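PDB 1WKR: polyporopepsin from Irpex lacteus, which cleaves peptide bonds with broad specificity as an aspartic endopeptidase of the pepsin family and clots milk. Local coordinates for residues 17-21 against 75-79; 38-42 against 89-95; 182-188 against 301-305; 219-225 against 294-300. All coordinates share one frame; numbering follows the deposited sequence.

Interaction 1: residues 17-21 against 75-79; sequences NVGVG and DTVTL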
loop_
_atom_site.group_PDB
_atom_site.type_symbol
_atom_site.label_atom_id
_atom_site.label_comp_id
_atom_site.label_asym_id
_atom_site.label_seq_id
_atom_site.Cartn_x
_atom_site.Cartn_y
_atom_site.Cartn_z
ATOM N N ASN A 17 12.855 -7.558 -1.407
ATOM C CA ASN A 17 14.233 -7.473 -1.907
ATOM C C ASN A 17 14.242 -7.209 -3.354
ATOM O O ASN A 17 13.560 -7.839 -4.183
ATOM C CB ASN A 17 14.975 -8.842 -1.628
ATOM C CG ASN A 17 15.252 -8.943 -0.180
ATOM O OD1 ASN A 17 15.287 -10.210 0.261
ATOM N ND2 ASN A 17 15.449 -8.007 0.540
ATOM N N VAL A 18 15.064 -6.221 -3.744
ATOM C CA VAL A 18 15.173 -5.765 -5.131
ATOM C C VAL A 18 16.651 -5.691 -5.473
ATOM O O VAL A 18 17.436 -4.983 -4.743
ATOM C CB VAL A 18 14.529 -4.376 -5.352
ATOM C CG1 VAL A 18 14.598 -3.935 -6.778
ATOM C CG2 VAL A 18 13.074 -4.407 -4.840
ATOM N N GLY A 19 17.096 -6.370 -6.497
ATOM C CA GLY A 19 18.495 -6.194 -6.951
ATOM C C GLY A 19 18.615 -5.044 -7.889
ATOM O O GLY A 19 17.742 -4.794 -8.742
ATOM N N VAL A 20 19.706 -4.283 -7.773
ATOM C CA VAL A 20 20.008 -3.192 -8.660
ATOM C C VAL A 20 21.474 -3.307 -9.074
ATOM O O VAL A 20 22.355 -3.439 -8.195
ATOM C CB VAL A 20 19.733 -1.837 -8.019
ATOM C CG1 VAL A 20 20.015 -0.739 -9.056
ATOM C CG2 VAL A 20 18.256 -1.745 -7.499
ATOM N N GLY A 21 21.677 -3.285 -10.365
ATOM C CA GLY A 21 23.075 -3.339 -10.963
ATOM C C GLY A 21 23.391 -4.754 -11.458
ATOM O O GLY A 21 22.682 -5.713 -11.307
ATOM N N ASP A 75 19.070 1.798 -14.554
ATOM C CA ASP A 75 19.854 0.672 -14.092
ATOM C C ASP A 75 19.069 -0.625 -14.292
ATOM O O ASP A 75 17.842 -0.579 -14.621
ATOM C CB ASP A 75 20.236 0.850 -12.595
ATOM C CG ASP A 75 21.601 0.247 -12.285
ATOM O OD1 ASP A 75 21.962 -0.786 -12.831
ATOM O OD2 ASP A 75 22.266 0.756 -11.339
ATOM N N THR A 76 19.709 -1.748 -14.134
ATOM C CA THR A 76 19.045 -3.060 -14.238
ATOM C C THR A 76 18.478 -3.379 -12.884
ATOM O O THR A 76 19.192 -3.406 -11.867
ATOM C CB THR A 76 20.044 -4.110 -14.670
ATOM O OG1 THR A 76 20.405 -3.795 -16.027
ATOM C CG2 THR A 76 19.434 -5.510 -14.692
ATOM N N VAL A 77 17.181 -3.677 -12.845
ATOM C CA VAL A 77 16.458 -4.014 -11.585
ATOM C C VAL A 77 15.987 -5.423 -11.650
ATOM O O VAL A 77 15.367 -5.838 -12.686
ATOM C CB VAL A 77 15.273 -3.020 -11.467
ATOM C CG1 VAL A 77 14.305 -3.456 -10.374
ATOM C CG2 VAL A 77 15.841 -1.615 -11.182
ATOM N N THR A 78 16.170 -6.184 -10.587
ATOM C CA THR A 78 15.751 -7.602 -10.511
ATOM C C THR A 78 14.750 -7.777 -9.410
ATOM O O THR A 78 14.935 -7.306 -8.282
ATOM C CB THR A 78 16.993 -8.486 -10.184
ATOM O OG1 THR A 78 18.030 -8.254 -11.221
ATOM C CG2 THR A 78 16.685 -9.902 -10.274
ATOM N N LEU A 79 13.636 -8.412 -9.771
ATOM C CA LEU A 79 12.529 -8.707 -8.866
ATOM C C LEU A 79 12.309 -10.230 -8.983
ATOM O O LEU A 79 11.741 -10.725 -9.950
ATOM C CB LEU A 79 11.246 -7.968 -9.334
ATOM C CG LEU A 79 11.355 -6.448 -9.146
ATOM C CD1 LEU A 79 10.259 -5.692 -9.928
ATOM C CD2 LEU A 79 11.218 -6.145 -7.656
HETATM O O HOH W 1 19.795 -6.075 -10.801
#

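Interaction 2: residues 38-42 against 89-95; sequences TWLGA and IGVASRD. With SO4 (sulfate ion), chain F; SO4 (sulfate ion), chain D.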
loop_
_atom_site.group_PDB
_atom_site.type_symbol
_atom_site.label_atom_id
_atom_site.label_comp_id
_atom_site.label_asym_id
_atom_site.label_seq_id
_atom_site.Cartn_x
_atom_site.Cartn_y
_atom_site.Cartn_z
ATOM N N THR A 38 10.270 4.456 -8.222
ATOM C CA THR A 38 11.140 3.463 -7.566
ATOM C C THR A 38 12.450 4.126 -7.227
ATOM O O THR A 38 13.057 4.718 -8.146
ATOM C CB THR A 38 11.303 2.227 -8.440
ATOM O OG1 THR A 38 10.047 1.530 -8.464
ATOM C CG2 THR A 38 12.354 1.271 -7.881
ATOM N N TRP A 39 12.854 4.110 -5.970
ATOM C CA TRP A 39 14.094 4.801 -5.570
ATOM C C TRP A 39 14.714 4.104 -4.431
ATOM O O TRP A 39 14.099 3.344 -3.663
ATOM C CB TRP A 39 13.763 6.270 -5.227
ATOM C CG TRP A 39 12.880 6.476 -4.015
ATOM C CD1 TRP A 39 11.532 6.579 -3.981
ATOM C CD2 TRP A 39 13.352 6.665 -2.657
ATOM N NE1 TRP A 39 11.095 6.804 -2.684
ATOM C CE2 TRP A 39 12.200 6.906 -1.855
ATOM C CE3 TRP A 39 14.606 6.700 -2.065
ATOM C CZ2 TRP A 39 12.264 7.125 -0.495
ATOM C CZ3 TRP A 39 14.688 6.923 -0.698
ATOM C CH2 TRP A 39 13.524 7.172 0.091
ATOM N N LEU A 40 16.006 4.405 -4.257
ATOM C CA LEU A 40 16.816 3.831 -3.184
ATOM C C LEU A 40 17.769 4.928 -2.650
ATOM O O LEU A 40 17.836 6.032 -3.200
ATOM C CB LEU A 40 17.586 2.570 -3.670
ATOM C CG LEU A 40 18.512 2.775 -4.859
ATOM C CD1 LEU A 40 19.911 3.346 -4.460
ATOM C CD2 LEU A 40 18.709 1.421 -5.543
ATOM N N GLY A 41 18.465 4.606 -1.570
ATOM C CA GLY A 41 19.457 5.559 -1.000
ATOM C C GLY A 41 19.073 5.965 0.369
ATOM O O GLY A 41 19.824 6.802 0.981
ATOM N N ALA A 42 17.955 5.529 0.961
ATOM C CA ALA A 42 17.630 5.863 2.357
ATOM C C ALA A 42 18.466 5.152 3.330
ATOM O O ALA A 42 18.464 5.521 4.579
ATOM C CB ALA A 42 16.124 5.592 2.638
ATOM N N ILE A 89 15.214 4.826 -12.070
ATOM C CA ILE A 89 15.132 4.842 -10.596
ATOM C C ILE A 89 15.613 6.158 -10.063
ATOM O O ILE A 89 16.534 6.820 -10.631
ATOM C CB ILE A 89 15.940 3.678 -9.972
ATOM C CG1 ILE A 89 17.458 3.769 -10.301
ATOM C CG2 ILE A 89 15.367 2.341 -10.448
ATOM C CD1 ILE A 89 18.265 2.853 -9.489
ATOM N N GLY A 90 15.130 6.552 -8.915
ATOM C CA GLY A 90 15.692 7.651 -8.134
ATOM C C GLY A 90 16.716 7.164 -7.139
ATOM O O GLY A 90 16.680 6.051 -6.635
ATOM N N VAL A 91 17.678 8.067 -6.873
ATOM C CA VAL A 91 18.723 7.823 -5.876
ATOM C C VAL A 91 18.729 9.043 -4.939
ATOM O O VAL A 91 19.059 10.140 -5.375
ATOM C CB VAL A 91 20.091 7.576 -6.536
ATOM C CG1 VAL A 91 21.159 7.442 -5.454
ATOM C CG2 VAL A 91 20.010 6.284 -7.348
ATOM N N ALA A 92 18.334 8.797 -3.720
ATOM C CA ALA A 92 18.079 9.948 -2.798
ATOM C C ALA A 92 19.384 10.512 -2.245
ATOM O O ALA A 92 20.262 9.729 -1.770
ATOM C CB ALA A 92 17.217 9.441 -1.610
ATOM N N SER A 93 19.464 11.820 -2.270
ATOM C CA SER A 93 20.502 12.583 -1.425
ATOM C C SER A 93 19.843 13.161 -0.209
ATOM O O SER A 93 20.562 13.553 0.704
ATOM C CB SER A 93 21.145 13.627 -2.254
ATOM O OG SER A 93 20.237 14.534 -2.771
ATOM N N ARG A 94 18.523 13.285 -0.211
ATOM C CA ARG A 94 17.751 13.730 0.985
ATOM C C ARG A 94 16.598 12.727 1.157
ATOM O O ARG A 94 15.953 12.437 0.178
ATOM C CB ARG A 94 17.170 15.190 0.775
ATOM C CG ARG A 94 18.244 16.317 0.612
ATOM C CD ARG A 94 19.215 16.352 1.755
ATOM N NE ARG A 94 20.328 17.286 1.529
ATOM C CZ ARG A 94 21.684 16.770 1.786
ATOM N NH1 ARG A 94 21.924 15.560 2.576
ATOM N NH2 ARG A 94 22.741 17.414 1.423
ATOM N N ASP A 95 16.282 12.355 2.395
ATOM C CA ASP A 95 15.019 11.567 2.612
ATOM C C ASP A 95 14.594 11.708 4.067
ATOM O O ASP A 95 15.445 11.853 4.991
ATOM C CB ASP A 95 15.205 10.065 2.241
ATOM C CG ASP A 95 16.211 9.421 3.096
ATOM O OD1 ASP A 95 17.392 9.417 2.840
ATOM O OD2 ASP A 95 15.787 8.809 4.173
HETATM S S SO4 F . 18.527 14.045 5.080
HETATM O O1 SO4 F . 18.373 13.546 6.578
HETATM O O2 SO4 F . 17.499 14.742 4.512
HETATM O O3 SO4 F . 19.843 14.842 4.989
HETATM O O4 SO4 F . 18.659 12.716 4.263
HETATM S S SO4 D . 21.860 15.246 -5.769
HETATM O O1 SO4 D . 23.447 14.811 -5.558
HETATM O O2 SO4 D . 21.167 13.945 -6.037
HETATM O O3 SO4 D . 21.415 15.794 -4.539
HETATM O O4 SO4 D . 21.695 16.123 -6.860
HETATM O O HOH W 2 22.147 7.903 -0.519
HETATM O O HOH W 3 20.250 8.250 3.566
HETATM O O HOH W 4 17.597 7.652 5.739
#

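Interaction 3: residues 182-188 against 301-305; sequences TSPASAY and GEGLD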
loop_
_atom_site.group_PDB
_atom_site.type_symbol
_atom_site.label_atom_id
_atom_site.label_comp_id
_atom_site.label_asym_id
_atom_site.label_seq_id
_atom_site.Cartn_x
_atom_site.Cartn_y
_atom_site.Cartn_z
ATOM N N THR A 182 -13.407 9.978 -10.535
ATOM C CA THR A 182 -13.323 11.137 -9.650
ATOM C C THR A 182 -11.926 11.476 -9.322
ATOM O O THR A 182 -11.139 10.555 -8.890
ATOM C CB THR A 182 -14.129 10.866 -8.375
ATOM O OG1 THR A 182 -15.514 10.790 -8.749
ATOM C CG2 THR A 182 -13.949 11.933 -7.378
ATOM N N SER A 183 -11.478 12.691 -9.509
ATOM C CA SER A 183 -10.181 13.177 -9.197
ATOM C C SER A 183 -10.093 13.770 -7.777
ATOM O O SER A 183 -11.136 14.363 -7.337
ATOM C CB SER A 183 -9.764 14.269 -10.264
ATOM O OG SER A 183 -8.341 14.692 -10.055
ATOM N N PRO A 184 -9.026 13.708 -7.047
ATOM C CA PRO A 184 -7.718 13.144 -7.499
ATOM C C PRO A 184 -7.546 11.648 -7.245
ATOM O O PRO A 184 -6.465 11.131 -7.619
ATOM C CB PRO A 184 -6.705 13.949 -6.683
ATOM C CG PRO A 184 -7.429 14.265 -5.383
ATOM C CD PRO A 184 -8.885 14.400 -5.754
ATOM N N ALA A 185 -8.518 10.937 -6.657
ATOM C CA ALA A 185 -8.345 9.480 -6.472
ATOM C C ALA A 185 -8.042 8.772 -7.756
ATOM O O ALA A 185 -7.301 7.780 -7.764
ATOM C CB ALA A 185 -9.636 8.894 -5.893
ATOM N N SER A 186 -8.539 9.274 -8.904
ATOM C CA SER A 186 -8.319 8.671 -10.207
ATOM C C SER A 186 -6.856 8.613 -10.628
ATOM O O SER A 186 -6.551 7.808 -11.553
ATOM C CB SER A 186 -9.132 9.426 -11.258
ATOM O OG SER A 186 -8.641 10.792 -11.309
ATOM N N ALA A 187 -5.986 9.387 -10.032
ATOM C CA ALA A 187 -4.550 9.357 -10.392
ATOM C C ALA A 187 -3.867 8.172 -9.767
ATOM O O ALA A 187 -2.748 7.810 -10.144
ATOM C CB ALA A 187 -3.910 10.668 -9.926
ATOM N N TYR A 188 -4.444 7.592 -8.684
ATOM C CA TYR A 188 -3.888 6.464 -7.917
ATOM C C TYR A 188 -4.615 5.233 -8.311
ATOM O O TYR A 188 -5.346 5.175 -9.325
ATOM C CB TYR A 188 -4.048 6.817 -6.410
ATOM C CG TYR A 188 -3.436 8.094 -5.943
ATOM C CD1 TYR A 188 -4.149 9.343 -6.174
ATOM C CD2 TYR A 188 -2.202 8.166 -5.341
ATOM C CE1 TYR A 188 -3.556 10.537 -5.793
ATOM C CE2 TYR A 188 -1.620 9.397 -5.002
ATOM C CZ TYR A 188 -2.339 10.544 -5.210
ATOM O OH TYR A 188 -1.771 11.783 -4.886
ATOM N N GLY A 301 -15.914 14.487 0.387
ATOM C CA GLY A 301 -16.279 15.408 -0.734
ATOM C C GLY A 301 -15.071 15.993 -1.417
ATOM O O GLY A 301 -15.276 16.837 -2.272
ATOM N N GLU A 302 -13.861 15.571 -1.106
ATOM C CA GLU A 302 -12.681 16.107 -1.769
ATOM C C GLU A 302 -12.205 15.227 -2.895
ATOM O O GLU A 302 -11.113 15.515 -3.479
ATOM C CB GLU A 302 -11.542 16.293 -0.761
ATOM C CG GLU A 302 -11.912 17.349 0.266
ATOM C CD GLU A 302 -10.588 17.790 1.111
ATOM O OE1 GLU A 302 -9.604 17.158 0.956
ATOM O OE2 GLU A 302 -10.793 18.802 1.783
ATOM N N GLY A 303 -12.921 14.221 -3.303
ATOM C CA GLY A 303 -12.499 13.347 -4.396
ATOM C C GLY A 303 -11.414 12.347 -4.002
ATOM O O GLY A 303 -10.886 11.677 -4.902
ATOM N N LEU A 304 -11.058 12.231 -2.723
ATOM C CA LEU A 304 -10.098 11.216 -2.221
ATOM C C LEU A 304 -10.397 11.216 -0.729
ATOM O O LEU A 304 -9.843 12.058 0.036
ATOM C CB LEU A 304 -8.670 11.612 -2.600
ATOM C CG LEU A 304 -7.714 10.439 -2.524
ATOM C CD1 LEU A 304 -6.366 10.785 -3.214
ATOM C CD2 LEU A 304 -7.468 9.929 -1.146
ATOM N N ASP A 305 -11.232 10.287 -0.305
ATOM C CA ASP A 305 -11.899 10.390 1.010
ATOM C C ASP A 305 -11.637 9.181 1.889
ATOM O O ASP A 305 -12.227 9.054 2.982
ATOM C CB ASP A 305 -13.399 10.557 0.782
ATOM C CG ASP A 305 -13.813 11.839 0.090
ATOM O OD1 ASP A 305 -12.984 12.785 -0.046
ATOM O OD2 ASP A 305 -15.002 11.937 -0.294
#

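Interaction 4: residues 219-225 against 294-300; sequences LIASDAF and GDLGSDS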
loop_
_atom_site.group_PDB
_atom_site.type_symbol
_atom_site.label_atom_id
_atom_site.label_comp_id
_atom_site.label_asym_id
_atom_site.label_seq_id
_atom_site.Cartn_x
_atom_site.Cartn_y
_atom_site.Cartn_z
ATOM N N LEU A 219 -7.606 4.478 6.539
ATOM C CA LEU A 219 -7.937 5.864 6.832
ATOM C C LEU A 219 -9.233 6.267 6.179
ATOM O O LEU A 219 -9.510 5.935 5.008
ATOM C CB LEU A 219 -6.812 6.802 6.336
ATOM C CG LEU A 219 -5.438 6.623 6.980
ATOM C CD1 LEU A 219 -4.443 7.621 6.335
ATOM C CD2 LEU A 219 -5.535 6.842 8.486
ATOM N N ILE A 220 -10.035 7.014 6.928
ATOM C CA ILE A 220 -11.333 7.506 6.423
ATOM C C ILE A 220 -11.497 8.967 6.701
ATOM O O ILE A 220 -10.924 9.507 7.664
ATOM C CB ILE A 220 -12.518 6.641 7.022
ATOM C CG1 ILE A 220 -12.546 6.737 8.570
ATOM C CG2 ILE A 220 -12.357 5.206 6.560
ATOM C CD1 ILE A 220 -13.689 5.933 9.190
ATOM N N ALA A 221 -12.257 9.629 5.850
ATOM C CA ALA A 221 -12.488 11.073 5.984
ATOM C C ALA A 221 -12.914 11.456 7.397
ATOM O O ALA A 221 -13.543 10.663 8.074
ATOM C CB ALA A 221 -13.563 11.531 4.990
ATOM N N SER A 222 -12.575 12.665 7.796
ATOM C CA SER A 222 -12.766 13.054 9.212
ATOM C C SER A 222 -14.156 12.954 9.714
ATOM O O SER A 222 -14.365 12.578 10.865
ATOM C CB SER A 222 -12.237 14.526 9.365
ATOM O OG SER A 222 -10.880 14.618 8.955
ATOM N N ASP A 223 -15.151 13.307 8.877
ATOM C CA ASP A 223 -16.516 13.151 9.290
ATOM C C ASP A 223 -16.937 11.716 9.468
ATOM O O ASP A 223 -17.720 11.352 10.370
ATOM C CB ASP A 223 -17.468 13.892 8.285
ATOM C CG ASP A 223 -17.189 13.603 6.828
ATOM O OD1 ASP A 223 -16.043 13.611 6.349
ATOM O OD2 ASP A 223 -18.145 13.343 6.042
ATOM N N ALA A 224 -16.375 10.786 8.647
ATOM C CA ALA A 224 -16.596 9.357 8.809
ATOM C C ALA A 224 -15.872 8.818 10.025
ATOM O O ALA A 224 -16.433 7.988 10.761
ATOM C CB ALA A 224 -16.065 8.668 7.547
ATOM N N PHE A 225 -14.662 9.317 10.301
ATOM C CA PHE A 225 -13.940 8.923 11.513
ATOM C C PHE A 225 -14.688 9.305 12.738
ATOM O O PHE A 225 -14.779 8.529 13.707
ATOM C CB PHE A 225 -12.550 9.617 11.506
ATOM C CG PHE A 225 -11.653 9.152 12.601
ATOM C CD1 PHE A 225 -11.080 7.891 12.591
ATOM C CD2 PHE A 225 -11.381 10.032 13.663
ATOM C CE1 PHE A 225 -10.234 7.499 13.585
ATOM C CE2 PHE A 225 -10.527 9.587 14.665
ATOM C CZ PHE A 225 -9.916 8.345 14.625
ATOM N N GLY A 294 -8.168 4.930 11.097
ATOM C CA GLY A 294 -7.685 6.273 11.430
ATOM C C GLY A 294 -8.297 7.362 10.651
ATOM O O GLY A 294 -9.073 7.101 9.711
ATOM N N ASP A 295 -7.948 8.582 10.983
ATOM C CA ASP A 295 -8.482 9.779 10.369
ATOM C C ASP A 295 -7.620 10.158 9.209
ATOM O O ASP A 295 -6.400 10.412 9.371
ATOM C CB ASP A 295 -8.540 10.903 11.425
ATOM C CG ASP A 295 -9.416 12.080 11.009
ATOM O OD1 ASP A 295 -9.531 12.389 9.828
ATOM O OD2 ASP A 295 -10.102 12.687 11.905
ATOM N N LEU A 296 -8.182 10.261 7.991
ATOM C CA LEU A 296 -7.456 10.736 6.827
ATOM C C LEU A 296 -6.951 12.189 6.989
ATOM O O LEU A 296 -6.011 12.563 6.312
ATOM C CB LEU A 296 -8.389 10.617 5.615
ATOM C CG LEU A 296 -7.837 11.014 4.257
ATOM C CD1 LEU A 296 -6.586 10.202 3.871
ATOM C CD2 LEU A 296 -8.926 10.873 3.205
ATOM N N GLY A 297 -7.668 12.980 7.787
ATOM C CA GLY A 297 -7.216 14.352 7.983
ATOM C C GLY A 297 -7.826 15.321 7.038
ATOM O O GLY A 297 -7.344 16.489 6.927
ATOM N N SER A 298 -8.885 14.942 6.361
ATOM C CA SER A 298 -9.666 15.765 5.433
ATOM C C SER A 298 -11.111 15.297 5.442
ATOM O O SER A 298 -11.346 14.091 5.678
ATOM C CB SER A 298 -9.078 15.755 3.993
ATOM O OG SER A 298 -8.906 14.443 3.555
ATOM N N ASP A 299 -12.066 16.174 5.162
ATOM C CA ASP A 299 -13.446 15.843 5.158
ATOM C C ASP A 299 -13.827 15.180 3.837
ATOM O O ASP A 299 -13.164 15.360 2.799
ATOM C CB ASP A 299 -14.300 17.108 5.270
ATOM C CG ASP A 299 -14.168 17.746 6.630
ATOM O OD1 ASP A 299 -13.840 17.129 7.605
ATOM O OD2 ASP A 299 -14.536 18.956 6.712
ATOM N N SER A 300 -14.904 14.419 3.875
ATOM C CA SER A 300 -15.424 13.807 2.638
ATOM C C SER A 300 -15.883 14.849 1.647
ATOM O O SER A 300 -16.198 15.983 2.036
ATOM C CB SER A 300 -16.602 12.850 3.016
ATOM O OG SER A 300 -17.696 13.569 3.496
HETATM O O HOH W 5 -12.620 13.400 12.765
#

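Interaction 1: residues 17-21 against 75-79
Gly19 and Thr78 face each other as a hydrogen-bonded antiparallel pair, and three backbone hydrogen bonds hold the strands together. Thr78 N donates to Gly19 O at 2.8 Å, and Gly19 N returns a bond to Thr78 O. Two residues further along, Gly21 N reaches Thr76 O at 2.9 Å in a nearly straight bond (167°). Between these bonds Val20 and Val77 form the non-hydrogen-bonded pair, where the CA of Val20 lies 3.3 Å from Thr76 O in a CA-H...O contact. A water extends the polar side: it accepts from Thr78 OG1 and donates to the carbonyl oxygens of Gly21 and Thr76. The apolar contacts are made by valine branches. With chi1 at -178°, Val18 CG1 turns to Val77 CG1, 3.6 Å away, while its CG2 lies alongside Leu79 CD2. The side-chain polar bonds centre on Asp75, whose OD1 takes Thr76 N at 2.8 Å and also Thr51 OG1, whereas OD2 is bonded to Tyr46 OH; the apolar CG1 of Val20 rests 3.5 Å from that same OD2. Putting an alanine here is likely to leave Tyr46, Thr51 and the Thr76 amide without their common acceptor and to take away the carboxylate that Val20 CG1 rests against. Gly21 adopts a positive phi (101°) at which a CB would press on the preceding carbonyl oxygen. With Val18 also packed on Leu29 and Val20 on Ile89, this is an antiparallel strand pairing, 14-20 with 67-79, in the N-terminal part of the pepsin-like all-beta fold.

Interaction 2: residues 38-42 against 89-95
Trp39 lies beside Gly90 in a parallel strand pair, and its side chain runs along the 89-95 segment toward Asp95. CB starts close to the backbone, 3.2 Å from Gly90 O; the missing side chain of Gly90 matters here, since a CB on it would come tightly against Trp39 CB. With CG placed between the backbone N and the carbonyl carbon (chi1 66°), the indole swings along the strand. Its CE3 and CZ3 approach Ala92 CB obliquely, CZ3 at 3.7 Å, and CH2 ends 4.0 Å from Asp95 CB. On the pyrrole side NE1 makes a weak hydrogen bond to Tyr63 OH, probably the flap tyrosine of pepsin-like enzymes. Phe68 stacks on the indole and Phe98 meets it edge-to-face. Three backbone bonds fix the register: Gly90 N to Thr38 O, Leu40 N to Gly90 O, and Ala92 N to Leu40 O at 2.9 Å. Leu40 points to the other face, where its CD1 lies beside Val91 CG2, both side chains heading the same way. Beyond Ala92 the contact turns wet: waters lie between Gly41 O and Ala92 O and between Ala42 O and Asp95 OD2, while Asp95 N donates at 3.0 Å to O4 of a sulfate probably from the crystallisation liquor. The chemistry thus pairs an aromatic core that holds the indole near the catalytic Asp32 with a solvated rim.

Interaction 3: residues 182-188 against 301-305
Ala185 and Gly303 form the tight centre of this loop-to-loop contact. Ala185 N donates to Gly303 O at 3.0 Å, and Ala185 CB touches the same oxygen. Gly303 CA in turn lies 3.4 Å from Ser183 O and 3.6 Å from Thr182 CG2, so closely fitted that a CB there would collide with Ser183 O. Leu304 extends the packing inward. Its CB meets Pro184 CG and its CG lies by Ala185, while CD1 crosses to Tyr188 CE1 at 3.8 Å, the extended chain (chi1 -161°, chi2 167°) carrying it that far. Shortening this side chain to an alanine is likely to open a gap beside Tyr188 and strip apolar cover from the bound inhibitor, which Leu304 also touches. The outer side is looser: Ser183 and Glu302 are exposed, and Pro184 CD, following a cis peptide bond, comes to 3.4 Å from Glu302 O. Asp305 braces that turn internally, OD2 taking Gly301 N and OD1 taking Glu302 N on its syn lone pair. Since Tyr188 OH bonds to the backbone of the bound peptide, the contact implies an apolar wall with a hydroxyl at its edge, lining the cleft near both catalytic aspartates.

Interaction 4: residues 219-225 against 294-300
Leu219, Gly294 and Asp295 bury the largest areas in this contact. Leu219 folds its CD2 over the backbone of Gly294, 3.5 Å from Gly294 C, and a CB on that glycine would clash with it; Leu219 CD1 meets Leu296 CD1, the two leucines crossing at about a right angle. Gly294 also gives its carbonyl oxygen to Ile220 N at 2.9 Å, and Leu296 N returns to Ile220 O in a straight bond (179° at the hydrogen). Asp295 works at both ends. Its CB lies over one face of the Phe225 ring, 3.8 Å from the centroid, a CH-pi contact, with chi1 of Phe225 at -172° turning the ring toward Asp295. Its OD1 grips two donors: Ser222 OG on the syn lone pair at 2.7 Å, and Gly297 N from the anti side, which closes an Asx turn. A water joins OD2 to Ser222 O. At the start of the helix, Ser222 N donates to Ser298 O, and Asp223 holds Ser300 twice, OD1 to N at 2.8 Å and OD2 to OG at 2.6 Å. Asp299 OD1 stands 4.3 Å from Asp223 OD1. The chemistry implies polar bonds gathered at the helix N terminus, whose partial positive charge would probably ease the crowding of carboxylates, while Leu219, on the apolar side, touches the bound peptide.

Overall arrangement
Near the N terminus, interaction 1 joins strand 14-20 to strand 67-79, and interaction 2 opens before it closes: 38-42 falls inside that loop while 89-95 lies beyond it, so the two cross. They also meet, Val20 CG2 resting 3.7 Å from Leu40 CD2. Later in the chain, interaction 3 brings 182-188 to 301-305, and interaction 4 falls wholly within the intervening stretch. These two touch as well, Asp305 O lying 2.9 Å from Ala221 N, a probable hydrogen bond. The early and late pairs stay apart, interactions 2 and 3 being about 13 Å distant at nearest atoms. Interactions 2 and 4, both parallel pairings following the catalytic aspartates, reflect the two-lobed pepsin-like plan.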